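Local coordinates for protein polyketide synthase type I (Bacillus amyloliquefaciens, PDB 5KKU) that forms the N-terminal dehydratase domain of a modular polyketide synthase of the difficidin assembly line, probably removing water from carrier-bound polyketide intermediates, at residues P232-I237 against N271-C276; Y115-A120 against R226-Q231; H155-K160 against T178-A183; A130-A135 against A164-Q169; Q59-Q64 against N109-L114. One frame throughout, in Å; residues are numbered along the deposited sequence.

Contact 1 of 5, residues P232-I237 against N271-C276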
# COMPACT_ATOMS: atom_id res chain seq x y z
N PRO A 232 14.41 -3.32 6.13
CA PRO A 232 14.09 -2.01 5.58
C PRO A 232 14.37 -1.90 4.11
O PRO A 232 15.27 -2.53 3.64
CB PRO A 232 14.98 -1.08 6.36
CG PRO A 232 16.09 -1.93 6.81
CD PRO A 232 15.54 -3.27 7.05
N PHE A 233 13.57 -1.17 3.38
CA PHE A 233 13.78 -1.01 1.97
C PHE A 233 15.08 -0.31 1.60
O PHE A 233 15.43 0.65 2.17
CB PHE A 233 12.61 -0.23 1.39
CG PHE A 233 11.30 -0.95 1.39
CD1 PHE A 233 11.23 -2.29 1.22
CD2 PHE A 233 10.12 -0.25 1.50
CE1 PHE A 233 10.02 -2.93 1.18
CE2 PHE A 233 8.91 -0.88 1.46
CZ PHE A 233 8.86 -2.23 1.30
N PRO A 234 15.74 -0.77 0.56
CA PRO A 234 16.89 -0.05 0.02
C PRO A 234 16.46 0.91 -1.05
O PRO A 234 15.29 1.08 -1.18
CB PRO A 234 17.71 -1.15 -0.58
CG PRO A 234 16.72 -2.15 -0.94
CD PRO A 234 15.76 -2.16 0.17
N LYS A 235 17.37 1.51 -1.78
CA LYS A 235 17.04 2.45 -2.80
C LYS A 235 16.21 1.87 -3.92
O LYS A 235 15.34 2.50 -4.41
CB LYS A 235 18.30 3.05 -3.35
CG LYS A 235 18.89 4.13 -2.48
CD LYS A 235 20.15 4.70 -3.07
CE LYS A 235 20.81 5.64 -2.08
NZ LYS A 235 22.22 6.00 -2.41
N THR A 236 16.51 0.67 -4.35
CA THR A 236 15.71 0.03 -5.35
C THR A 236 15.20 -1.29 -4.83
O THR A 236 15.92 -2.02 -4.27
CB THR A 236 16.51 -0.28 -6.63
OG1 THR A 236 17.10 0.89 -7.17
CG2 THR A 236 15.66 -0.94 -7.67
N ILE A 237 13.93 -1.57 -5.03
CA ILE A 237 13.36 -2.85 -4.70
C ILE A 237 12.85 -3.65 -5.88
O ILE A 237 12.68 -3.14 -6.97
CB ILE A 237 12.23 -2.77 -3.69
CG1 ILE A 237 11.06 -2.01 -4.27
CG2 ILE A 237 12.71 -2.16 -2.40
CD1 ILE A 237 9.79 -2.12 -3.51
N ASN A 271 17.44 -11.15 -1.26
CA ASN A 271 16.86 -11.30 0.05
C ASN A 271 15.42 -10.87 0.12
O ASN A 271 15.06 -9.95 -0.52
CB ASN A 271 17.65 -10.48 1.04
CG ASN A 271 19.10 -10.82 1.04
OD1 ASN A 271 19.47 -11.97 1.20
ND2 ASN A 271 19.93 -9.84 0.85
N VAL A 272 14.63 -11.57 0.91
CA VAL A 272 13.27 -11.18 1.21
C VAL A 272 13.17 -9.90 2.06
O VAL A 272 13.58 -9.88 3.17
CB VAL A 272 12.47 -12.34 1.80
CG1 VAL A 272 11.12 -11.87 2.30
CG2 VAL A 272 12.26 -13.42 0.76
N LEU A 273 12.57 -8.85 1.54
CA LEU A 273 12.40 -7.65 2.33
C LEU A 273 11.02 -7.65 2.94
O LEU A 273 10.90 -7.29 4.07
CB LEU A 273 12.67 -6.34 1.58
CG LEU A 273 13.78 -6.22 0.58
CD1 LEU A 273 13.59 -5.08 -0.37
CD2 LEU A 273 15.15 -6.20 1.18
N ALA A 274 10.03 -8.05 2.18
CA ALA A 274 8.69 -8.11 2.64
C ALA A 274 7.84 -9.19 1.98
O ALA A 274 8.09 -9.58 0.90
CB ALA A 274 8.07 -6.75 2.47
N GLU A 275 6.79 -9.62 2.64
CA GLU A 275 5.87 -10.58 2.11
C GLU A 275 4.45 -10.10 2.22
O GLU A 275 4.04 -9.62 3.26
CB GLU A 275 5.99 -11.90 2.84
CG GLU A 275 7.22 -12.72 2.61
CD GLU A 275 7.07 -14.11 3.14
OE1 GLU A 275 6.77 -14.26 4.28
OE2 GLU A 275 7.19 -15.06 2.40
N CYS A 276 3.69 -10.30 1.19
CA CYS A 276 2.32 -9.97 1.18
C CYS A 276 1.49 -11.13 0.73
O CYS A 276 1.59 -11.56 -0.36
CB CYS A 276 2.08 -8.77 0.32
SG CYS A 276 0.43 -8.17 0.26
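Leu273 is the bump of this contact, and the hollow that takes it is walled by Phe233, Pro234 and Ile237. Its CG stands anti to the carbonyl carbon, and this sends the CD1 methyl into the concave side of the 232-237 chain. There CD1 meets Pro234 CD tip to tip at 3.7 Å, touches Ile237 CG2 at 3.7 Å and lies at the edge of the Phe233 ring, 4.0 Å from CD1 of that residue. Ile237 carries CG1 in the crowded position between N and carbonyl carbon, which leaves CG2 as the branch that crosses Leu273. Farther along the ring, Phe233 CE1 comes within 4.5 Å of Ala274 CB, while Phe196 of helix 194-200 packs edge-to-face on the same ring. Leu273 and Ala274 both face Ile265 of strand 258-266, and so form a classic beta bulge at the start of strand 272-283, inside the C-terminal hotdog fold.

Contact 2 of 5, residues Y115-A120 against R226-Q231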
# COMPACT_ATOMS: atom_id res chain seq x y z
N TYR A 115 0.49 -9.09 15.11
CA TYR A 115 1.17 -10.16 15.82
C TYR A 115 2.65 -9.92 15.94
O TYR A 115 3.23 -9.22 15.18
CB TYR A 115 1.02 -11.46 15.09
CG TYR A 115 -0.34 -11.99 15.07
CD1 TYR A 115 -1.31 -11.41 14.31
CD2 TYR A 115 -0.68 -13.09 15.81
CE1 TYR A 115 -2.56 -11.90 14.29
CE2 TYR A 115 -1.94 -13.59 15.79
CZ TYR A 115 -2.88 -12.98 15.03
OH TYR A 115 -4.13 -13.45 15.01
N LEU A 116 3.25 -10.57 16.89
CA LEU A 116 4.66 -10.47 16.99
C LEU A 116 5.23 -11.40 15.92
O LEU A 116 4.74 -12.45 15.70
CB LEU A 116 5.12 -10.84 18.37
CG LEU A 116 4.69 -9.83 19.44
CD1 LEU A 116 4.42 -10.52 20.75
CD2 LEU A 116 5.71 -8.75 19.67
N GLN A 117 6.27 -10.96 15.24
CA GLN A 117 6.90 -11.77 14.22
C GLN A 117 8.02 -12.53 14.90
O GLN A 117 8.76 -12.00 15.68
CB GLN A 117 7.37 -10.89 13.11
CG GLN A 117 8.21 -11.55 12.07
CD GLN A 117 9.22 -10.58 11.51
OE1 GLN A 117 8.96 -9.38 11.32
NE2 GLN A 117 10.42 -11.10 11.28
N GLU A 118 8.11 -13.80 14.58
CA GLU A 118 8.95 -14.80 15.22
C GLU A 118 9.29 -15.93 14.25
O GLU A 118 10.10 -16.81 14.57
CB GLU A 118 8.27 -15.36 16.46
CG GLU A 118 6.88 -15.92 16.21
CD GLU A 118 6.65 -17.25 16.89
OE1 GLU A 118 6.26 -17.26 18.08
OE2 GLU A 118 6.86 -18.30 16.24
N ASP A 119 8.67 -15.91 13.07
CA ASP A 119 8.91 -16.93 12.06
C ASP A 119 9.66 -16.36 10.86
O ASP A 119 9.45 -15.20 10.49
CB ASP A 119 7.58 -17.55 11.61
CG ASP A 119 7.02 -18.52 12.63
OD1 ASP A 119 7.49 -19.67 12.69
OD2 ASP A 119 6.09 -18.13 13.37
N ALA A 120 10.52 -17.17 10.27
CA ALA A 120 11.28 -16.76 9.14
C ALA A 120 10.48 -16.66 7.87
O ALA A 120 9.43 -17.22 7.74
CB ALA A 120 12.39 -17.75 8.97
N ARG A 226 -2.01 -11.25 5.00
CA ARG A 226 -0.82 -11.03 5.76
C ARG A 226 0.17 -10.13 5.07
O ARG A 226 0.39 -10.28 3.90
CB ARG A 226 -0.15 -12.34 6.17
CG ARG A 226 1.11 -12.13 6.97
CD ARG A 226 1.72 -13.38 7.56
NE ARG A 226 2.73 -13.89 6.67
CZ ARG A 226 4.02 -13.75 6.86
NH1 ARG A 226 4.47 -13.18 7.94
NH2 ARG A 226 4.82 -14.23 5.98
N PHE A 227 0.74 -9.21 5.80
CA PHE A 227 1.86 -8.42 5.35
C PHE A 227 2.93 -8.39 6.41
O PHE A 227 2.65 -8.23 7.55
CB PHE A 227 1.45 -7.00 4.98
CG PHE A 227 2.49 -6.24 4.27
CD1 PHE A 227 3.43 -5.56 4.95
CD2 PHE A 227 2.53 -6.21 2.88
CE1 PHE A 227 4.41 -4.87 4.30
CE2 PHE A 227 3.51 -5.50 2.22
CZ PHE A 227 4.45 -4.84 2.94
N CYS A 228 4.16 -8.57 6.03
CA CYS A 228 5.22 -8.67 6.99
C CYS A 228 6.51 -8.04 6.47
O CYS A 228 6.97 -8.44 5.46
CB CYS A 228 5.42 -10.13 7.35
SG CYS A 228 6.66 -10.49 8.56
N MET A 229 7.17 -7.10 6.99
CA MET A 229 8.44 -6.42 6.76
C MET A 229 9.59 -7.20 7.38
O MET A 229 9.59 -7.47 8.58
CB MET A 229 8.43 -5.00 7.34
CG MET A 229 7.46 -4.04 6.65
SD MET A 229 7.83 -3.82 4.90
CE MET A 229 9.40 -2.97 4.97
N TYR A 230 10.54 -7.68 6.63
CA TYR A 230 11.57 -8.36 7.35
C TYR A 230 12.79 -7.49 7.46
O TYR A 230 13.54 -7.58 8.38
CB TYR A 230 11.88 -9.69 6.75
CG TYR A 230 10.79 -10.66 6.82
CD1 TYR A 230 10.61 -11.47 7.91
CD2 TYR A 230 9.93 -10.80 5.77
CE1 TYR A 230 9.60 -12.39 7.95
CE2 TYR A 230 8.94 -11.72 5.81
CZ TYR A 230 8.78 -12.51 6.88
OH TYR A 230 7.77 -13.37 6.85
N GLN A 231 12.94 -6.58 6.52
CA GLN A 231 14.08 -5.71 6.44
C GLN A 231 13.67 -4.37 5.87
O GLN A 231 12.68 -4.28 5.19
CB GLN A 231 15.13 -6.34 5.55
CG GLN A 231 16.51 -6.43 6.14
CD GLN A 231 16.70 -7.55 7.13
OE1 GLN A 231 16.01 -8.54 7.08
NE2 GLN A 231 17.65 -7.38 8.02
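The two backbones run well apart, the nearest CA atoms being those of Gln117 and Cys228 at 8.0 Å, so side chains span the gap between the end of strand 107-116 and the end of strand 219-229. Gln117 does most of the bridging: with CG anti to the backbone N (chi1 172°) it reaches across and then bends at chi2, laying its amide obliquely against Tyr230 with the two planes 69° apart. Its CG packs 4.0 Å from Cys228 SG. That sulfur in turn sits over one face of the Tyr230 ring, 3.3 Å above the plane and toward the rim, so it touches both Gln117 and the tyrosine ring. At the ring edge, Asp119 O lies 3.8 Å from Tyr230 CE1. The phenol oxygen Tyr230 OH is held by Glu275 through a hydrogen bond and receives a weak one, 3.5 Å long, from Arg226 NH1, lying in the guanidinium plane. Arg226 also forms salt bridges with Glu275, Glu56 and Glu277, so a charged cluster fixes the tyrosine tip. The contact joins the two halves of a double hotdog: the chain leaving the N-terminal hotdog passes over the last strand residues of 219-229 in the C-terminal one.

Contact 3 of 5, residues H155-K160 against T178-A183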
# COMPACT_ATOMS: atom_id res chain seq x y z
N HIS A 155 -0.33 10.00 -10.17
CA HIS A 155 0.80 10.01 -9.32
C HIS A 155 1.74 11.15 -9.64
O HIS A 155 2.09 11.36 -10.77
CB HIS A 155 1.56 8.72 -9.44
CG HIS A 155 0.91 7.56 -8.79
ND1 HIS A 155 -0.02 6.78 -9.43
CD2 HIS A 155 1.08 7.01 -7.58
CE1 HIS A 155 -0.40 5.82 -8.63
NE2 HIS A 155 0.26 5.93 -7.50
N GLY A 156 2.09 11.92 -8.63
CA GLY A 156 3.12 12.92 -8.69
C GLY A 156 4.53 12.48 -8.31
O GLY A 156 4.75 11.36 -8.02
N GLU A 157 5.47 13.39 -8.32
CA GLU A 157 6.86 13.13 -8.04
C GLU A 157 7.20 12.18 -6.91
O GLU A 157 7.92 11.24 -7.13
CB GLU A 157 7.64 14.44 -7.95
CG GLU A 157 8.99 14.40 -7.29
CD GLU A 157 9.89 15.59 -7.63
OE1 GLU A 157 9.41 16.70 -7.86
OE2 GLU A 157 11.10 15.42 -7.67
N PHE A 158 6.69 12.45 -5.73
CA PHE A 158 6.95 11.64 -4.62
C PHE A 158 6.29 10.29 -4.73
O PHE A 158 6.76 9.34 -4.24
CB PHE A 158 6.35 12.37 -3.44
CG PHE A 158 6.69 11.82 -2.12
CD1 PHE A 158 6.02 10.77 -1.63
CD2 PHE A 158 7.64 12.42 -1.35
CE1 PHE A 158 6.33 10.29 -0.40
CE2 PHE A 158 7.95 11.95 -0.12
CZ PHE A 158 7.29 10.88 0.36
N MET A 159 5.14 10.14 -5.31
CA MET A 159 4.60 8.80 -5.32
C MET A 159 4.86 7.99 -6.55
O MET A 159 4.64 6.81 -6.56
CB MET A 159 3.12 8.86 -5.08
CG MET A 159 2.77 9.32 -3.71
SD MET A 159 3.27 8.21 -2.41
CE MET A 159 2.19 6.87 -2.67
N LYS A 160 5.34 8.61 -7.59
CA LYS A 160 5.51 7.82 -8.81
C LYS A 160 6.89 7.17 -8.88
O LYS A 160 7.86 7.82 -8.87
CB LYS A 160 5.19 8.66 -10.02
CG LYS A 160 5.62 8.16 -11.37
CD LYS A 160 5.05 9.07 -12.43
CE LYS A 160 5.39 8.66 -13.84
NZ LYS A 160 4.40 7.73 -14.37
N THR A 178 12.29 2.31 -8.19
CA THR A 178 13.13 3.28 -7.53
C THR A 178 12.38 4.57 -7.26
O THR A 178 11.61 5.01 -8.03
CB THR A 178 14.39 3.59 -8.32
OG1 THR A 178 15.14 2.40 -8.48
CG2 THR A 178 15.25 4.48 -7.59
N LEU A 179 12.65 5.20 -6.14
CA LEU A 179 12.03 6.44 -5.82
C LEU A 179 12.58 7.61 -6.62
O LEU A 179 13.64 7.54 -7.15
CB LEU A 179 12.15 6.73 -4.36
CG LEU A 179 11.87 5.59 -3.40
CD1 LEU A 179 12.34 6.05 -2.05
CD2 LEU A 179 10.42 5.25 -3.36
N SER A 180 11.82 8.67 -6.72
CA SER A 180 12.34 9.94 -7.15
C SER A 180 13.29 10.48 -6.10
O SER A 180 13.20 10.10 -4.99
CB SER A 180 11.19 10.92 -7.36
OG SER A 180 10.57 11.25 -6.15
N ASP A 181 14.17 11.37 -6.47
CA ASP A 181 15.12 11.90 -5.54
C ASP A 181 14.43 12.51 -4.31
O ASP A 181 14.81 12.24 -3.22
CB ASP A 181 16.08 12.87 -6.18
CG ASP A 181 17.08 12.20 -7.11
OD1 ASP A 181 17.63 11.14 -6.83
OD2 ASP A 181 17.33 12.78 -8.14
N LEU A 182 13.41 13.34 -4.52
CA LEU A 182 12.59 13.83 -3.44
C LEU A 182 12.07 12.74 -2.50
O LEU A 182 12.23 12.82 -1.31
CB LEU A 182 11.42 14.62 -3.99
CG LEU A 182 10.39 15.04 -2.98
CD1 LEU A 182 10.95 16.19 -2.19
CD2 LEU A 182 9.13 15.47 -3.67
N ALA A 183 11.47 11.70 -3.06
CA ALA A 183 11.01 10.57 -2.30
C ALA A 183 12.10 9.82 -1.62
O ALA A 183 11.93 9.33 -0.56
CB ALA A 183 10.22 9.64 -3.17
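His155 closes strand 153-155 and directs NE2 to Asp198, the predicted proton donor, while its ring meets that of His25, the predicted proton acceptor, edge-to-face. At Gly156 the chain leaves the strand, and Gly156 O accepts from Lys160 N at 2.8 Å, drawing 157-159 into a helix-like turn. Glu157 presents its carbonyl to the second segment: Ser180 OG donates to Glu157 O at 2.8 Å, approaching 56° above the carbonyl plane. Ser180 is the N-cap residue of helix 181-184, its OG accepting from Ala183 N at 3.2 Å along a nearly straight path (163°), so OG is gripped as donor and acceptor at once. In this double hotdog dehydratase the Phe158 side chain lies about 8 Å from that of His25 and about 9 Å from that of Asp198. The Glu157 side chain extends across Leu182 at about a right angle, Glu157 CG 3.8 Å from Leu182 CD2. Phe158, CG anti to its N, lays its ring against the first turn of the helix, with Ala183 CB over one face toward the rim and Leu182 CD2 at the edge, 4.1 Å from Phe158 CD2. Met159 SD lies at the edge of the Phe158 ring, in its plane.

Contact 4 of 5, residues A130-A135 against A164-Q169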
# COMPACT_ATOMS: atom_id res chain seq x y z
N ALA A 130 19.25 -12.88 -13.22
CA ALA A 130 18.85 -13.90 -14.12
C ALA A 130 17.43 -13.74 -14.61
O ALA A 130 17.16 -14.02 -15.71
CB ALA A 130 19.06 -15.26 -13.50
N PHE A 131 16.54 -13.29 -13.73
CA PHE A 131 15.15 -13.03 -14.08
C PHE A 131 15.07 -11.97 -15.14
O PHE A 131 14.38 -12.12 -16.08
CB PHE A 131 14.30 -12.63 -12.88
CG PHE A 131 12.82 -12.72 -13.14
CD1 PHE A 131 12.14 -11.71 -13.74
CD2 PHE A 131 12.13 -13.84 -12.77
CE1 PHE A 131 10.81 -11.81 -14.01
CE2 PHE A 131 10.80 -13.94 -13.01
CZ PHE A 131 10.13 -12.92 -13.62
N MET A 132 15.79 -10.89 -14.96
CA MET A 132 15.80 -9.79 -15.91
C MET A 132 16.37 -10.14 -17.29
O MET A 132 15.80 -9.82 -18.28
CB MET A 132 16.54 -8.59 -15.36
CG MET A 132 15.82 -7.79 -14.30
SD MET A 132 16.90 -6.61 -13.48
CE MET A 132 15.77 -5.50 -12.75
N LYS A 133 17.50 -10.83 -17.31
CA LYS A 133 18.18 -11.20 -18.53
C LYS A 133 17.48 -12.27 -19.30
O LYS A 133 17.62 -12.36 -20.45
CB LYS A 133 19.61 -11.62 -18.26
CG LYS A 133 20.49 -10.48 -17.84
CD LYS A 133 21.86 -10.91 -17.41
CE LYS A 133 22.80 -9.74 -17.43
NZ LYS A 133 23.96 -9.94 -16.54
N ASN A 134 16.68 -13.05 -18.63
CA ASN A 134 15.97 -14.09 -19.29
C ASN A 134 14.47 -13.88 -19.38
O ASN A 134 13.75 -14.74 -19.68
CB ASN A 134 16.33 -15.39 -18.64
CG ASN A 134 17.81 -15.66 -18.68
OD1 ASN A 134 18.43 -15.58 -19.68
ND2 ASN A 134 18.34 -16.00 -17.59
N ALA A 135 14.20 -12.65 -19.03
CA ALA A 135 13.05 -11.98 -19.37
C ALA A 135 12.84 -11.97 -20.84
O ALA A 135 13.53 -11.87 -21.76
CB ALA A 135 12.88 -10.63 -18.73
N ALA A 164 10.99 -0.50 -14.45
CA ALA A 164 10.44 -1.32 -15.48
C ALA A 164 9.84 -2.64 -14.95
O ALA A 164 10.16 -3.07 -13.88
CB ALA A 164 11.47 -1.59 -16.53
N VAL A 165 8.99 -3.29 -15.71
CA VAL A 165 8.34 -4.51 -15.32
C VAL A 165 8.74 -5.65 -16.24
O VAL A 165 8.55 -5.60 -17.43
CB VAL A 165 6.82 -4.33 -15.30
CG1 VAL A 165 6.12 -5.58 -14.80
CG2 VAL A 165 6.44 -3.14 -14.47
N TYR A 166 9.26 -6.71 -15.69
CA TYR A 166 9.67 -7.84 -16.46
C TYR A 166 8.68 -8.96 -16.30
O TYR A 166 8.21 -9.18 -15.26
CB TYR A 166 11.03 -8.31 -16.02
CG TYR A 166 12.11 -7.33 -16.18
CD1 TYR A 166 12.36 -6.40 -15.23
CD2 TYR A 166 12.92 -7.35 -17.28
CE1 TYR A 166 13.36 -5.50 -15.38
CE2 TYR A 166 13.93 -6.46 -17.43
CZ TYR A 166 14.14 -5.53 -16.48
OH TYR A 166 15.10 -4.65 -16.65
N GLN A 167 8.41 -9.67 -17.35
CA GLN A 167 7.52 -10.79 -17.34
C GLN A 167 8.21 -12.04 -17.88
O GLN A 167 8.82 -11.99 -18.91
CB GLN A 167 6.29 -10.48 -18.16
CG GLN A 167 5.14 -11.36 -17.88
CD GLN A 167 3.99 -11.07 -18.78
OE1 GLN A 167 3.03 -10.46 -18.38
NE2 GLN A 167 4.10 -11.47 -19.99
N LEU A 168 8.08 -13.14 -17.18
CA LEU A 168 8.66 -14.38 -17.64
C LEU A 168 7.65 -15.44 -18.01
O LEU A 168 6.97 -15.93 -17.15
CB LEU A 168 9.64 -14.94 -16.63
CG LEU A 168 10.18 -16.32 -16.98
CD1 LEU A 168 11.11 -16.27 -18.19
CD2 LEU A 168 10.78 -17.04 -15.83
N GLN A 169 7.49 -15.74 -19.28
CA GLN A 169 6.50 -16.74 -19.74
C GLN A 169 5.06 -16.56 -19.43
O GLN A 169 4.30 -17.46 -19.49
CB GLN A 169 7.07 -18.15 -19.59
CG GLN A 169 8.21 -18.45 -20.54
CD GLN A 169 8.99 -19.69 -20.19
OE1 GLN A 169 8.50 -20.55 -19.54
NE2 GLN A 169 10.19 -19.77 -20.67
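The Tyr166 ring has Met132 CG over one face and the Ala135 methyl at its edge, whereas the Phe131 ring meets Tyr166 O in its plane and Leu168 CB obliquely. The arrangement is helix-on-strand packing: the end of helix 128-133, with the residues just after it, covers one side of strand 162-168 of the C-terminal hotdog, using Tyr166 and Leu168, which alternate with Gln167 along the strand. Met132 makes a CH-pi contact, its CG 3.6 Å from the centroid of the Tyr166 ring and 17° off the normal. From there the extended chain leads out past the rim toward the phenol end, so Met132 SD reaches an oblique Met-aromatic position and Met132 CE ends 3.6 Å from Tyr166 CE1. The phenol end of Tyr166 carries a weak hydrogen bond with Lys138 of strand 137-140. Phe131, with CG anti to the backbone N (chi1 -164°), slides past Tyr166 in the opposite sense, bringing Phe131 CE1 to 4.0 Å from Tyr166 CB. Its CZ lies 3.7 Å from Leu168 CB, and Leu174 of the adjoining strand 172-178 also touches this phenylalanine. Just past the helix, where Asn134 leaves helical geometry, the chain closes on the strand: Ala135 CB packs 3.6 Å from Tyr166 CD2, and Leu168 CD1 rests 3.4 Å from Asn134 O.

Contact 5 of 5, residues Q59-Q64 against N109-L114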
# COMPACT_ATOMS: atom_id res chain seq x y z
N GLN A 59 -5.14 -10.01 8.37
CA GLN A 59 -6.53 -9.65 8.18
C GLN A 59 -6.74 -8.16 8.09
O GLN A 59 -7.60 -7.62 8.69
CB GLN A 59 -7.42 -10.26 9.24
CG GLN A 59 -7.22 -11.73 9.47
CD GLN A 59 -7.37 -12.56 8.23
OE1 GLN A 59 -8.40 -12.58 7.62
NE2 GLN A 59 -6.32 -13.25 7.84
N ILE A 60 -5.98 -7.49 7.26
CA ILE A 60 -6.13 -6.08 7.02
C ILE A 60 -7.36 -5.76 6.21
O ILE A 60 -7.65 -6.39 5.26
CB ILE A 60 -4.92 -5.55 6.30
CG1 ILE A 60 -3.68 -5.87 7.10
CG2 ILE A 60 -5.03 -4.07 6.04
CD1 ILE A 60 -2.41 -5.50 6.42
N ILE A 61 -8.07 -4.74 6.59
CA ILE A 61 -9.19 -4.28 5.82
C ILE A 61 -9.09 -2.79 5.61
O ILE A 61 -9.03 -2.09 6.53
CB ILE A 61 -10.52 -4.55 6.51
CG1 ILE A 61 -10.65 -5.99 6.89
CG2 ILE A 61 -11.67 -4.16 5.62
CD1 ILE A 61 -11.83 -6.30 7.77
N PHE A 62 -9.11 -2.36 4.38
CA PHE A 62 -9.05 -0.97 4.06
C PHE A 62 -10.46 -0.43 3.88
O PHE A 62 -11.23 -0.93 3.12
CB PHE A 62 -8.24 -0.72 2.80
CG PHE A 62 -6.82 -1.17 2.87
CD1 PHE A 62 -5.94 -0.57 3.70
CD2 PHE A 62 -6.36 -2.12 2.05
CE1 PHE A 62 -4.64 -0.96 3.75
CE2 PHE A 62 -5.07 -2.51 2.09
CZ PHE A 62 -4.21 -1.94 2.94
N LYS A 63 -10.78 0.59 4.63
CA LYS A 63 -12.13 1.10 4.65
C LYS A 63 -12.81 2.44 4.46
O LYS A 63 -13.93 2.49 4.04
CB LYS A 63 -12.67 1.15 6.05
CG LYS A 63 -12.53 -0.17 6.78
CD LYS A 63 -13.36 -0.28 8.04
CE LYS A 63 -12.86 -1.37 8.93
NZ LYS A 63 -13.30 -1.32 10.34
N GLN A 64 -12.19 3.52 4.55
CA GLN A 64 -12.68 4.78 4.08
C GLN A 64 -11.35 5.46 3.67
O GLN A 64 -10.42 5.39 4.37
CB GLN A 64 -13.52 5.58 5.04
CG GLN A 64 -14.39 6.60 4.43
CD GLN A 64 -15.61 6.05 3.74
OE1 GLN A 64 -15.50 5.37 2.79
NE2 GLN A 64 -16.76 6.39 4.22
N ASN A 109 -10.99 3.95 8.82
CA ASN A 109 -10.08 3.87 7.71
C ASN A 109 -9.47 2.52 7.50
O ASN A 109 -9.28 2.12 6.42
CB ASN A 109 -9.04 4.97 7.79
CG ASN A 109 -9.65 6.35 7.83
OD1 ASN A 109 -9.48 7.08 8.75
ND2 ASN A 109 -10.37 6.67 6.82
N MET A 110 -9.24 1.81 8.57
CA MET A 110 -8.59 0.54 8.51
C MET A 110 -8.58 -0.26 9.80
O MET A 110 -8.55 0.30 10.86
CB MET A 110 -7.19 0.73 8.02
CG MET A 110 -6.45 -0.53 7.77
SD MET A 110 -4.71 -0.29 7.86
CE MET A 110 -4.35 -1.16 9.37
N GLU A 111 -8.59 -1.57 9.67
CA GLU A 111 -8.43 -2.49 10.77
C GLU A 111 -7.53 -3.65 10.45
O GLU A 111 -7.43 -4.03 9.36
CB GLU A 111 -9.76 -2.99 11.27
CG GLU A 111 -10.41 -4.03 10.40
CD GLU A 111 -11.61 -4.66 11.04
OE1 GLU A 111 -12.64 -4.00 11.08
OE2 GLU A 111 -11.52 -5.81 11.46
N CYS A 112 -6.81 -4.15 11.41
CA CYS A 112 -6.02 -5.35 11.21
C CYS A 112 -5.70 -6.02 12.54
O CYS A 112 -6.03 -5.51 13.56
CB CYS A 112 -4.74 -5.05 10.46
SG CYS A 112 -3.56 -4.03 11.30
N GLN A 113 -4.98 -7.11 12.52
CA GLN A 113 -4.52 -7.77 13.72
C GLN A 113 -3.02 -7.81 13.74
O GLN A 113 -2.40 -8.29 12.85
CB GLN A 113 -5.04 -9.16 13.80
CG GLN A 113 -6.52 -9.25 13.81
CD GLN A 113 -7.10 -9.00 15.18
OE1 GLN A 113 -6.47 -9.22 16.21
NE2 GLN A 113 -8.31 -8.54 15.18
N LEU A 114 -2.43 -7.26 14.76
CA LEU A 114 -0.99 -7.18 14.84
C LEU A 114 -0.36 -8.28 15.69
O LEU A 114 -0.62 -8.40 16.82
CB LEU A 114 -0.60 -5.82 15.35
CG LEU A 114 0.84 -5.39 15.30
CD1 LEU A 114 0.80 -3.90 15.27
CD2 LEU A 114 1.69 -5.86 16.47
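Ile61 and Glu111 lie side by side and point the same way from an antiparallel hydrogen-bonded pair, Ile61 CD1 reaching 3.7 Å from Glu111 CD. Two backbone bonds fasten them, Ile61 N to Glu111 O at 2.9 Å and Glu111 N to Ile61 O at 3.2 Å. Lys63, extended, crosses Glu111 obliquely and closes a salt bridge, Lys63 NZ to Glu111 OE1 at 2.9 Å, on the anti lone pair. On the other sheet face Phe62 and Met110, a non-hydrogen-bonded pair, run together, with Phe62 CD1 4.1 Å from Met110 CG and the sulfur oblique; Ile60 CG2 lies over one face of that ring, toward its rim. Lys63 N bonds to Asn109 O (2.8 Å), and Asn109 ND2 donates to Gln64 O at 2.8 Å while its OD1 is held by Ser93. Met110 packs on Leu38 and Leu42, and Cys112 on Leu42, of helix 37-49. Strand 107-116 is flanked by strand 86-97, and strand 55-62 by strand 219-229 of the C-terminal hotdog.

Overall arrangement
From the N terminus, contact 5 comes first, closing a loop of strands within the N-terminal hotdog. Strand 107-116 then leads into contact 2, whose second segment comes only after a long excursion through much of the C-terminal hotdog; contacts 3 and 4 are nested inside that loop. These two cross, their segments alternating along the chain: contact 4 ties helix 128-133 to strand 162-168, and contact 3 ties the turn after strand 153-155 to the start of helix 181-184. Contact 1 closes last and abuts contact 2 through a probable hydrogen bond between Leu273 O and Tyr230 N. It also reaches contact 3 through Thr236 and Thr178. Contact 2 spans the two hotdogs.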